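Local coordinates for protein fervidolysin (Fervidobacterium pennivorans, PDB 1R6V) that degrades keratin into peptides as a calcium-binding, subtilisin-like serine protease, allowing its bacterium to grow on native feathers, at residues P110-K114 / W136-A140; Y127-L131 / K211-I217; T168-L172 / N370-Y374; V220-A224 / G389-V393. The protein carries 1 engineered substitution. All coordinates share one frame; numbering follows the deposited sequence.

Interactions 2 and 3 share one calcium ion and lie about 11 Å apart, centre to centre; D171 of interaction 3 completes the metal shell that residues 127-131 and 211-217 otherwise supply. Interaction 1, about 16 Å from interaction 2 between centres, touches it where Y127 OH lies 3.1 Å from E139 N. Interaction 4 meets interaction 1 through V220 CG2 and L138 CD2, 3.6 Å apart, and interaction 2 through P222 on K212. Two of the contacts lead back to the probable charge relay of D162, residue 200 (here an engineered alanine) and S381: segment 211-217 follows helix 200-209, and segment 389-393 belongs to helix 380-397.

Interaction 1. Residues P110-K114 / W136-A140; sequences PDMYK and WGLEA
M112 lays its side chain over one face of the W136 indole, the first touch that segment 110-114, part of the inferred propeptide, makes on helix 136-140. Its CG sits 3.5 Å from the centroid of the five-membered ring, almost on the ring normal, which makes a CH-pi contact. A bend at chi2 (64°) turns the chain along the indole, and CE ends over the rim of the six-membered ring, 3.4 Å from W136 CZ2. SD rides higher above the same face, as a long Met-aromatic contact. Y113 follows, its CG anti to the backbone N (chi1 -165°) and its ring thrust past the indole toward the helix. CB of Y113 packs 3.6 Å from W136 CE3, and the two rings meet obliquely with their planes at 57°. Farther out, Y113 CE2 comes 3.6 Å from A140 N and also lies against the carboxylate of E139, whose OE1 is salt-bridged to R125. At the ring's far end a water lies 2.6 Å from Y113 OH, in the plane of the ring, and donates to E139 O at 2.9 Å. The direct contact is therefore aromatic and apolar; its polar links are indirect, through the water and through R125, which hydrogen-bonds to M112 O as well as pairing with E139.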
loop_
_atom_site.group_PDB
_atom_site.type_symbol
_atom_site.label_atom_id
_atom_site.label_comp_id
_atom_site.label_asym_id
_atom_site.label_seq_id
_atom_site.Cartn_x
_atom_site.Cartn_y
_atom_site.Cartn_z
ATOM N N PRO A 110 39.090 3.397 5.167
ATOM C CA PRO A 110 40.070 2.505 4.538
ATOM C C PRO A 110 40.110 1.077 5.084
ATOM O O PRO A 110 40.658 0.184 4.438
ATOM C CB PRO A 110 41.389 3.241 4.765
ATOM C CG PRO A 110 41.172 3.904 6.079
ATOM C CD PRO A 110 39.777 4.488 5.881
ATOM N N ASP A 111 39.545 0.860 6.273
ATOM C CA ASP A 111 39.545 -0.478 6.863
ATOM C C ASP A 111 38.228 -1.234 6.658
ATOM O O ASP A 111 38.085 -2.375 7.100
ATOM C CB ASP A 111 39.844 -0.397 8.369
ATOM C CG ASP A 111 40.214 -1.740 8.958
ATOM O OD1 ASP A 111 41.189 -2.349 8.457
ATOM O OD2 ASP A 111 39.549 -2.186 9.922
ATOM N N MET A 112 37.273 -0.611 5.979
ATOM C CA MET A 112 35.968 -1.237 5.755
ATOM C C MET A 112 36.067 -2.597 5.047
ATOM O O MET A 112 36.622 -2.701 3.951
ATOM C CB MET A 112 35.077 -0.288 4.940
ATOM C CG MET A 112 33.576 -0.545 5.029
ATOM S SD MET A 112 32.854 -0.315 6.676
ATOM C CE MET A 112 31.255 -1.127 6.420
ATOM N N TYR A 113 35.529 -3.629 5.691
ATOM C CA TYR A 113 35.521 -4.983 5.136
ATOM C C TYR A 113 36.909 -5.444 4.713
ATOM O O TYR A 113 37.117 -5.919 3.594
ATOM C CB TYR A 113 34.564 -5.043 3.940
ATOM C CG TYR A 113 34.215 -6.444 3.528
ATOM C CD1 TYR A 113 33.842 -7.392 4.483
ATOM C CD2 TYR A 113 34.221 -6.822 2.187
ATOM C CE1 TYR A 113 33.481 -8.685 4.114
ATOM C CE2 TYR A 113 33.860 -8.112 1.805
ATOM C CZ TYR A 113 33.488 -9.038 2.773
ATOM O OH TYR A 113 33.083 -10.309 2.407
ATOM N N LYS A 114 37.856 -5.298 5.636
ATOM C CA LYS A 114 39.247 -5.674 5.419
ATOM C C LYS A 114 39.679 -6.659 6.508
ATOM O O LYS A 114 38.869 -7.083 7.337
ATOM C CB LYS A 114 40.140 -4.430 5.501
ATOM C CG LYS A 114 39.928 -3.404 4.402
ATOM C CD LYS A 114 40.520 -3.891 3.092
ATOM C CE LYS A 114 40.480 -2.809 2.026
ATOM N NZ LYS A 114 41.117 -3.284 0.761
ATOM N N TRP A 136 33.726 -1.700 -1.256
ATOM C CA TRP A 136 33.623 -2.879 -0.410
ATOM C C TRP A 136 32.306 -3.630 -0.592
ATOM O O TRP A 136 32.245 -4.850 -0.417
ATOM C CB TRP A 136 33.800 -2.499 1.065
ATOM C CG TRP A 136 32.584 -1.902 1.711
ATOM C CD1 TRP A 136 32.235 -0.582 1.760
ATOM C CD2 TRP A 136 31.567 -2.615 2.419
ATOM N NE1 TRP A 136 31.071 -0.427 2.467
ATOM C CE2 TRP A 136 30.635 -1.661 2.882
ATOM C CE3 TRP A 136 31.357 -3.971 2.711
ATOM C CZ2 TRP A 136 29.506 -2.016 3.619
ATOM C CZ3 TRP A 136 30.233 -4.326 3.446
ATOM C CH2 TRP A 136 29.320 -3.348 3.894
ATOM N N GLY A 137 31.255 -2.896 -0.955
ATOM C CA GLY A 137 29.959 -3.520 -1.148
ATOM C C GLY A 137 29.973 -4.519 -2.294
ATOM O O GLY A 137 29.331 -5.563 -2.216
ATOM N N LEU A 138 30.694 -4.210 -3.364
ATOM C CA LEU A 138 30.765 -5.136 -4.489
ATOM C C LEU A 138 31.496 -6.396 -4.049
ATOM O O LEU A 138 31.114 -7.511 -4.413
ATOM C CB LEU A 138 31.504 -4.510 -5.667
ATOM C CG LEU A 138 30.829 -3.283 -6.280
ATOM C CD1 LEU A 138 31.628 -2.841 -7.508
ATOM C CD2 LEU A 138 29.384 -3.623 -6.672
ATOM N N GLU A 139 32.553 -6.226 -3.267
ATOM C CA GLU A 139 33.284 -7.399 -2.797
ATOM C C GLU A 139 32.381 -8.252 -1.908
ATOM O O GLU A 139 32.351 -9.479 -2.019
ATOM C CB GLU A 139 34.529 -7.002 -1.995
ATOM C CG GLU A 139 35.447 -8.198 -1.758
ATOM C CD GLU A 139 36.521 -7.955 -0.706
ATOM O OE1 GLU A 139 36.834 -6.782 -0.430
ATOM O OE2 GLU A 139 37.067 -8.949 -0.167
ATOM N N ALA A 140 31.630 -7.602 -1.030
ATOM C CA ALA A 140 30.764 -8.322 -0.121
ATOM C C ALA A 140 29.701 -9.162 -0.822
ATOM O O ALA A 140 29.369 -10.245 -0.350
ATOM C CB ALA A 140 30.104 -7.358 0.841
HETATM O O HOH W 1 32.837 -11.497 0.067
#

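Interaction 2. Residues Y127-L131 / K211-I217; sequences YGEEL and KKDGKGI. With CA (calcium ion), chain B.
E129 and E130 both point carboxylates into the loop 211-217, but they grip different parts of it. The E129 chain doubles back at chi2 (-65°), bringing OE1 to 2.4 Å from the calcium ion. The same OE1 accepts from D213 N at 3.0 Å on its syn lone pair, while OE2 is met from above the carboxylate plane by G214 N at 2.8 Å. With a water that donates to OE2 and accepts from K212 NZ, itself hydrogen-bonded to Q145 OE1, the carboxylate is held at both oxygens and has little freedom to turn. E130, extended beyond CG, crosses the K215 side chain at a slant and takes G216 N on OE1 at 2.9 Å, nearly straight (174° at the hydrogen) though from above the carboxylate plane; OE2 is hydrogen-bonded to T369 OG1. An alanine here would probably leave G216 N without its acceptor and T369 OG1 without this carboxylate, so that the loop at G216 is held less firmly. Backbone bonds join the same strips: E130 N to G214 O at 2.9 Å and L131 N to G216 O at 3.2 Å. L131 CD1 closes the end against I217 CG2, 4.0 Å away. Within the loop, D213 OD1 binds the metal and accepts from K215 N, an Asx turn. The carbonyl oxygens of K211, K215 and I217, with D171 OD1, complete six ligands. A loop wrapped round calcium, completed by an aspartate and a side chain from near the mature N-terminus, resembles the strong calcium site of subtilisins; here that last ligand is a glutamate.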
loop_
_atom_site.group_PDB
_atom_site.type_symbol
_atom_site.label_atom_id
_atom_site.label_comp_id
_atom_site.label_asym_id
_atom_site.label_seq_id
_atom_site.Cartn_x
_atom_site.Cartn_y
_atom_site.Cartn_z
ATOM N N TYR A 127 38.135 -4.386 -9.975
ATOM C CA TYR A 127 37.004 -4.237 -10.883
ATOM C C TYR A 127 37.371 -3.439 -12.130
ATOM O O TYR A 127 36.545 -3.280 -13.027
ATOM C CB TYR A 127 35.824 -3.570 -10.163
ATOM C CG TYR A 127 35.493 -4.233 -8.849
ATOM C CD1 TYR A 127 35.596 -3.530 -7.650
ATOM C CD2 TYR A 127 35.180 -5.596 -8.789
ATOM C CE1 TYR A 127 35.411 -4.155 -6.427
ATOM C CE2 TYR A 127 34.994 -6.237 -7.560
ATOM C CZ TYR A 127 35.121 -5.505 -6.385
ATOM O OH TYR A 127 35.021 -6.131 -5.165
ATOM N N GLY A 128 38.599 -2.924 -12.175
ATOM C CA GLY A 128 39.050 -2.172 -13.338
ATOM C C GLY A 128 38.952 -0.653 -13.274
ATOM O O GLY A 128 39.515 0.048 -14.121
ATOM N N GLU A 129 38.241 -0.144 -12.273
ATOM C CA GLU A 129 38.045 1.297 -12.106
ATOM C C GLU A 129 39.027 1.854 -11.089
ATOM O O GLU A 129 39.395 1.164 -10.141
ATOM C CB GLU A 129 36.628 1.578 -11.606
ATOM C CG GLU A 129 35.578 0.756 -12.308
ATOM C CD GLU A 129 35.466 1.094 -13.768
ATOM O OE1 GLU A 129 34.723 2.046 -14.089
ATOM O OE2 GLU A 129 36.127 0.419 -14.597
ATOM N N GLU A 130 39.407 3.113 -11.264
ATOM C CA GLU A 130 40.355 3.735 -10.357
ATOM C C GLU A 130 39.902 3.743 -8.898
ATOM O O GLU A 130 40.737 3.746 -8.000
ATOM C CB GLU A 130 40.660 5.155 -10.821
ATOM C CG GLU A 130 39.480 6.082 -10.732
ATOM C CD GLU A 130 39.664 7.328 -11.567
ATOM O OE1 GLU A 130 38.696 8.101 -11.683
ATOM O OE2 GLU A 130 40.781 7.541 -12.114
ATOM N N LEU A 131 38.592 3.741 -8.648
ATOM C CA LEU A 131 38.109 3.744 -7.270
ATOM C C LEU A 131 37.681 2.368 -6.759
ATOM O O LEU A 131 37.081 2.262 -5.687
ATOM C CB LEU A 131 36.949 4.743 -7.112
ATOM C CG LEU A 131 37.287 6.178 -7.554
ATOM C CD1 LEU A 131 36.062 7.077 -7.365
ATOM C CD2 LEU A 131 38.488 6.713 -6.753
ATOM N N LYS A 211 29.021 3.321 -15.077
ATOM C CA LYS A 211 29.741 2.776 -16.228
ATOM C C LYS A 211 31.097 2.120 -15.954
ATOM O O LYS A 211 31.910 2.652 -15.211
ATOM C CB LYS A 211 29.914 3.904 -17.244
ATOM C CG LYS A 211 30.410 3.507 -18.623
ATOM C CD LYS A 211 30.689 4.776 -19.433
ATOM C CE LYS A 211 31.154 4.465 -20.846
ATOM N NZ LYS A 211 31.493 5.703 -21.611
ATOM N N LYS A 212 31.337 0.957 -16.552
ATOM C CA LYS A 212 32.632 0.303 -16.384
ATOM C C LYS A 212 33.505 0.942 -17.463
ATOM O O LYS A 212 33.405 0.601 -18.641
ATOM C CB LYS A 212 32.509 -1.198 -16.613
ATOM C CG LYS A 212 33.742 -1.981 -16.209
ATOM C CD LYS A 212 33.458 -3.464 -16.307
ATOM C CE LYS A 212 34.652 -4.282 -15.851
ATOM N NZ LYS A 212 35.899 -3.958 -16.608
ATOM N N ASP A 213 34.347 1.888 -17.065
ATOM C CA ASP A 213 35.177 2.592 -18.036
ATOM C C ASP A 213 36.549 2.969 -17.497
ATOM O O ASP A 213 37.205 3.862 -18.044
ATOM C CB ASP A 213 34.447 3.861 -18.497
ATOM C CG ASP A 213 34.185 4.825 -17.359
ATOM O OD1 ASP A 213 34.514 4.482 -16.210
ATOM O OD2 ASP A 213 33.652 5.933 -17.615
ATOM N N GLY A 214 36.965 2.301 -16.424
ATOM C CA GLY A 214 38.262 2.568 -15.821
ATOM C C GLY A 214 38.308 3.758 -14.875
ATOM O O GLY A 214 39.241 3.887 -14.078
ATOM N N LYS A 215 37.300 4.623 -14.953
ATOM C CA LYS A 215 37.235 5.827 -14.123
ATOM C C LYS A 215 36.144 5.754 -13.056
ATOM O O LYS A 215 35.193 5.005 -13.194
ATOM C CB LYS A 215 36.952 7.038 -15.010
ATOM C CG LYS A 215 37.924 7.208 -16.175
ATOM C CD LYS A 215 39.267 7.724 -15.683
ATOM C CE LYS A 215 40.186 8.114 -16.833
ATOM N NZ LYS A 215 41.413 8.793 -16.334
ATOM N N GLY A 216 36.290 6.549 -12.002
ATOM C CA GLY A 216 35.291 6.576 -10.940
ATOM C C GLY A 216 34.952 5.207 -10.375
ATOM O O GLY A 216 35.851 4.417 -10.084
ATOM N N ILE A 217 33.662 4.920 -10.209
ATOM C CA ILE A 217 33.242 3.626 -9.679
ATOM C C ILE A 217 32.576 2.805 -10.782
ATOM O O ILE A 217 32.631 3.164 -11.954
ATOM C CB ILE A 217 32.250 3.789 -8.490
ATOM C CG1 ILE A 217 30.945 4.451 -8.953
ATOM C CG2 ILE A 217 32.870 4.696 -7.421
ATOM C CD1 ILE A 217 29.719 4.016 -8.127
HETATM CA CA CA B . 33.345 3.976 -14.032
HETATM O O HOH W 2 37.176 -1.292 -16.247
#

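Interaction 3. Residues T168-L172 / N370-Y374; sequences THPDL and NGGTY. With CA (calcium ion), chain B.
A chi1 of -164° swings the H169 imidazole toward segment 370-374, while in Y374 CG lies anti to the carbonyl carbon (chi1 -61°) and the phenol reaches back to meet it. The edge of H169 faces the Y374 ring, an edge-to-face pair with planes at 79° and centroids 5.1 Å apart. NE2 of H169 donates to T373 O at 2.8 Å, in the ring plane, and ND1 accepts from D171 N at 3.0 Å, so both ring nitrogens are used and the imidazole cannot easily flip. Y374 OH donates to D171 OD2 at 2.6 Å, from above the carboxylate plane, and accepts from N370 ND2 at 3.0 Å. D171 OD1 is then left to bind the calcium ion, 2.3 Å away. A phenylalanine for Y374 would probably deprive D171 OD2 of a donor and N370 ND2 of its acceptor, leaving the metal-binding carboxylate less firmly oriented. P170 CG rests 3.5 Å from N370 O and also packs on G372. H169, D171 and Y374 all lean on T350, at the end of strand 347-350, and Y374 itself opens strand 374-378, so the contact joins the loop after strand 157-162 to the ends of these two strands.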
loop_
_atom_site.group_PDB
_atom_site.type_symbol
_atom_site.label_atom_id
_atom_site.label_comp_id
_atom_site.label_asym_id
_atom_site.label_seq_id
_atom_site.Cartn_x
_atom_site.Cartn_y
_atom_site.Cartn_z
ATOM N N THR A 168 24.031 13.683 -16.454
ATOM C CA THR A 168 25.196 14.329 -17.054
ATOM C C THR A 168 26.482 13.933 -16.327
ATOM O O THR A 168 27.574 14.342 -16.715
ATOM C CB THR A 168 25.055 15.879 -17.072
ATOM O OG1 THR A 168 25.179 16.407 -15.750
ATOM C CG2 THR A 168 23.706 16.280 -17.655
ATOM N N HIS A 169 26.353 13.133 -15.272
ATOM C CA HIS A 169 27.527 12.666 -14.538
ATOM C C HIS A 169 28.350 11.833 -15.526
ATOM O O HIS A 169 27.808 10.994 -16.250
ATOM C CB HIS A 169 27.101 11.782 -13.355
ATOM C CG HIS A 169 28.176 11.576 -12.337
ATOM N ND1 HIS A 169 29.341 10.895 -12.611
ATOM C CD2 HIS A 169 28.293 12.033 -11.066
ATOM C CE1 HIS A 169 30.135 10.944 -11.554
ATOM N NE2 HIS A 169 29.522 11.626 -10.602
ATOM N N PRO A 170 29.670 12.038 -15.554
ATOM C CA PRO A 170 30.501 11.274 -16.481
ATOM C C PRO A 170 30.426 9.759 -16.275
ATOM O O PRO A 170 30.434 9.009 -17.246
ATOM C CB PRO A 170 31.900 11.860 -16.264
ATOM C CG PRO A 170 31.858 12.394 -14.866
ATOM C CD PRO A 170 30.473 12.983 -14.764
ATOM N N ASP A 171 30.330 9.312 -15.023
ATOM C CA ASP A 171 30.242 7.876 -14.721
ATOM C C ASP A 171 28.874 7.284 -15.104
ATOM O O ASP A 171 28.647 6.085 -14.931
ATOM C CB ASP A 171 30.479 7.637 -13.224
ATOM C CG ASP A 171 31.562 6.601 -12.945
ATOM O OD1 ASP A 171 31.922 5.826 -13.853
ATOM O OD2 ASP A 171 32.046 6.552 -11.795
ATOM N N LEU A 172 27.952 8.117 -15.586
ATOM C CA LEU A 172 26.642 7.611 -15.987
ATOM C C LEU A 172 26.413 7.818 -17.473
ATOM O O LEU A 172 25.309 7.594 -17.968
ATOM C CB LEU A 172 25.513 8.292 -15.195
ATOM C CG LEU A 172 25.514 8.016 -13.684
ATOM C CD1 LEU A 172 24.369 8.789 -13.021
ATOM C CD2 LEU A 172 25.333 6.514 -13.440
ATOM N N ASN A 370 37.811 11.820 -13.629
ATOM C CA ASN A 370 36.868 12.082 -14.708
ATOM C C ASN A 370 36.083 13.366 -14.511
ATOM O O ASN A 370 35.149 13.649 -15.264
ATOM C CB ASN A 370 35.902 10.904 -14.851
ATOM C CG ASN A 370 35.174 10.593 -13.565
ATOM O OD1 ASN A 370 35.323 11.298 -12.566
ATOM N ND2 ASN A 370 34.379 9.526 -13.577
ATOM N N GLY A 371 36.474 14.143 -13.507
ATOM C CA GLY A 371 35.797 15.390 -13.216
ATOM C C GLY A 371 34.457 15.197 -12.526
ATOM O O GLY A 371 33.730 16.160 -12.302
ATOM N N GLY A 372 34.127 13.953 -12.187
ATOM C CA GLY A 372 32.856 13.695 -11.524
ATOM C C GLY A 372 32.857 13.885 -10.012
ATOM O O GLY A 372 33.911 13.900 -9.375
ATOM N N THR A 373 31.659 14.021 -9.446
ATOM C CA THR A 373 31.475 14.207 -8.005
ATOM C C THR A 373 30.953 12.935 -7.358
ATOM O O THR A 373 30.073 12.280 -7.901
ATOM C CB THR A 373 30.487 15.342 -7.732
ATOM O OG1 THR A 373 29.346 15.196 -8.598
ATOM C CG2 THR A 373 31.157 16.701 -8.011
ATOM N N TYR A 374 31.490 12.604 -6.189
ATOM C CA TYR A 374 31.105 11.384 -5.483
ATOM C C TYR A 374 30.967 11.650 -4.004
ATOM O O TYR A 374 31.476 12.645 -3.501
ATOM C CB TYR A 374 32.195 10.319 -5.645
ATOM C CG TYR A 374 32.444 9.919 -7.072
ATOM C CD1 TYR A 374 33.213 10.713 -7.923
ATOM C CD2 TYR A 374 31.851 8.767 -7.590
ATOM C CE1 TYR A 374 33.374 10.376 -9.259
ATOM C CE2 TYR A 374 32.002 8.419 -8.916
ATOM C CZ TYR A 374 32.759 9.226 -9.750
ATOM O OH TYR A 374 32.865 8.894 -11.073
HETATM CA CA CA B . 33.345 3.976 -14.032
#

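Interaction 4. Residues V220-A224 / G389-V393; sequences VAPGA and GVVAV
Apolar side chains carry most of the contact between V220-A224 and the helix at G389-V393. A221 CB points at the helix and sits 4.0 Å from A392 CB and 3.7 Å from V393 CG2, so one methyl rests between two residues of neighbouring positions. A224 CB adds a looser touch on the same alanine, 4.3 Å from A392 CB. V220 CG1 reaches V390 CG2 at 4.2 Å.

The second kind of contact is side chain on backbone. With CG1 anti to the backbone N (chi1 171°), V220 lays that methyl 3.5 Å from G389 C, and A221 CB lies 3.7 Å from G389 O. Glycine suits the helix here: a CB on G389 would run into V220 CB. These residues belong to the subtilase fold, in which the helix that begins at the nucleophile, here helix 380-397 starting next to the probable charge-relay residue S381, packs through the core of the catalytic domain; segment 220-224 is the loop that leads into strand 225-230.

Backbone polar bonds stay on their own sides. A type I turn from A221 to A224 is closed by A224 N to A221 O at 3.0 Å, and V393 N bonds to G389 O within the helix. V220 O, 3.7 Å from V393 CG2, accepts from W148 NE1. Beyond the contact, V390 and V393 also pack on L433 of helix 433-438, and A392 on I156.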
loop_
_atom_site.group_PDB
_atom_site.type_symbol
_atom_site.label_atom_id
_atom_site.label_comp_id
_atom_site.label_asym_id
_atom_site.label_seq_id
_atom_site.Cartn_x
_atom_site.Cartn_y
_atom_site.Cartn_z
ATOM N N VAL A 220 26.848 -2.487 -9.829
ATOM C CA VAL A 220 26.690 -3.927 -9.661
ATOM C C VAL A 220 26.371 -4.553 -11.025
ATOM O O VAL A 220 26.817 -5.661 -11.338
ATOM C CB VAL A 220 25.519 -4.228 -8.707
ATOM C CG1 VAL A 220 25.222 -5.707 -8.700
ATOM C CG2 VAL A 220 25.859 -3.734 -7.286
ATOM N N ALA A 221 25.592 -3.818 -11.812
ATOM C CA ALA A 221 25.130 -4.240 -13.137
ATOM C C ALA A 221 25.534 -3.192 -14.178
ATOM O O ALA A 221 24.699 -2.442 -14.684
ATOM C CB ALA A 221 23.599 -4.405 -13.110
ATOM N N PRO A 222 26.826 -3.142 -14.529
ATOM C CA PRO A 222 27.286 -2.158 -15.514
ATOM C C PRO A 222 26.691 -2.308 -16.908
ATOM O O PRO A 222 26.812 -1.410 -17.731
ATOM C CB PRO A 222 28.801 -2.315 -15.489
ATOM C CG PRO A 222 28.996 -3.756 -15.089
ATOM C CD PRO A 222 27.929 -3.990 -14.047
ATOM N N GLY A 223 26.033 -3.429 -17.159
ATOM C CA GLY A 223 25.432 -3.624 -18.471
ATOM C C GLY A 223 24.003 -3.113 -18.561
ATOM O O GLY A 223 23.456 -2.943 -19.661
ATOM N N ALA A 224 23.397 -2.861 -17.401
ATOM C CA ALA A 224 22.015 -2.377 -17.343
ATOM C C ALA A 224 21.881 -0.906 -17.704
ATOM O O ALA A 224 22.873 -0.215 -17.918
ATOM C CB ALA A 224 21.431 -2.626 -15.954
ATOM N N GLY A 389 20.585 -4.088 -8.319
ATOM C CA GLY A 389 21.640 -4.419 -9.266
ATOM C C GLY A 389 21.797 -5.928 -9.431
ATOM O O GLY A 389 21.994 -6.437 -10.536
ATOM N N VAL A 390 21.718 -6.656 -8.324
ATOM C CA VAL A 390 21.829 -8.103 -8.389
ATOM C C VAL A 390 20.663 -8.649 -9.217
ATOM O O VAL A 390 20.850 -9.521 -10.055
ATOM C CB VAL A 390 21.819 -8.730 -6.976
ATOM C CG1 VAL A 390 21.657 -10.256 -7.068
ATOM C CG2 VAL A 390 23.142 -8.406 -6.266
ATOM N N VAL A 391 19.455 -8.142 -8.970
ATOM C CA VAL A 391 18.295 -8.595 -9.743
ATOM C C VAL A 391 18.498 -8.347 -11.244
ATOM O O VAL A 391 18.157 -9.191 -12.084
ATOM C CB VAL A 391 16.986 -7.872 -9.277
ATOM C CG1 VAL A 391 15.796 -8.237 -10.203
ATOM C CG2 VAL A 391 16.649 -8.296 -7.847
ATOM N N ALA A 392 19.024 -7.176 -11.598
ATOM C CA ALA A 392 19.241 -6.876 -13.008
ATOM C C ALA A 392 20.187 -7.883 -13.662
ATOM O O ALA A 392 19.959 -8.294 -14.802
ATOM C CB ALA A 392 19.782 -5.447 -13.171
ATOM N N VAL A 393 21.248 -8.262 -12.955
ATOM C CA VAL A 393 22.203 -9.247 -13.487
ATOM C C VAL A 393 21.492 -10.605 -13.633
ATOM O O VAL A 393 21.615 -11.286 -14.659
ATOM C CB VAL A 393 23.471 -9.355 -12.557
ATOM C CG1 VAL A 393 24.437 -10.444 -13.074
ATOM C CG2 VAL A 393 24.213 -8.006 -12.560
#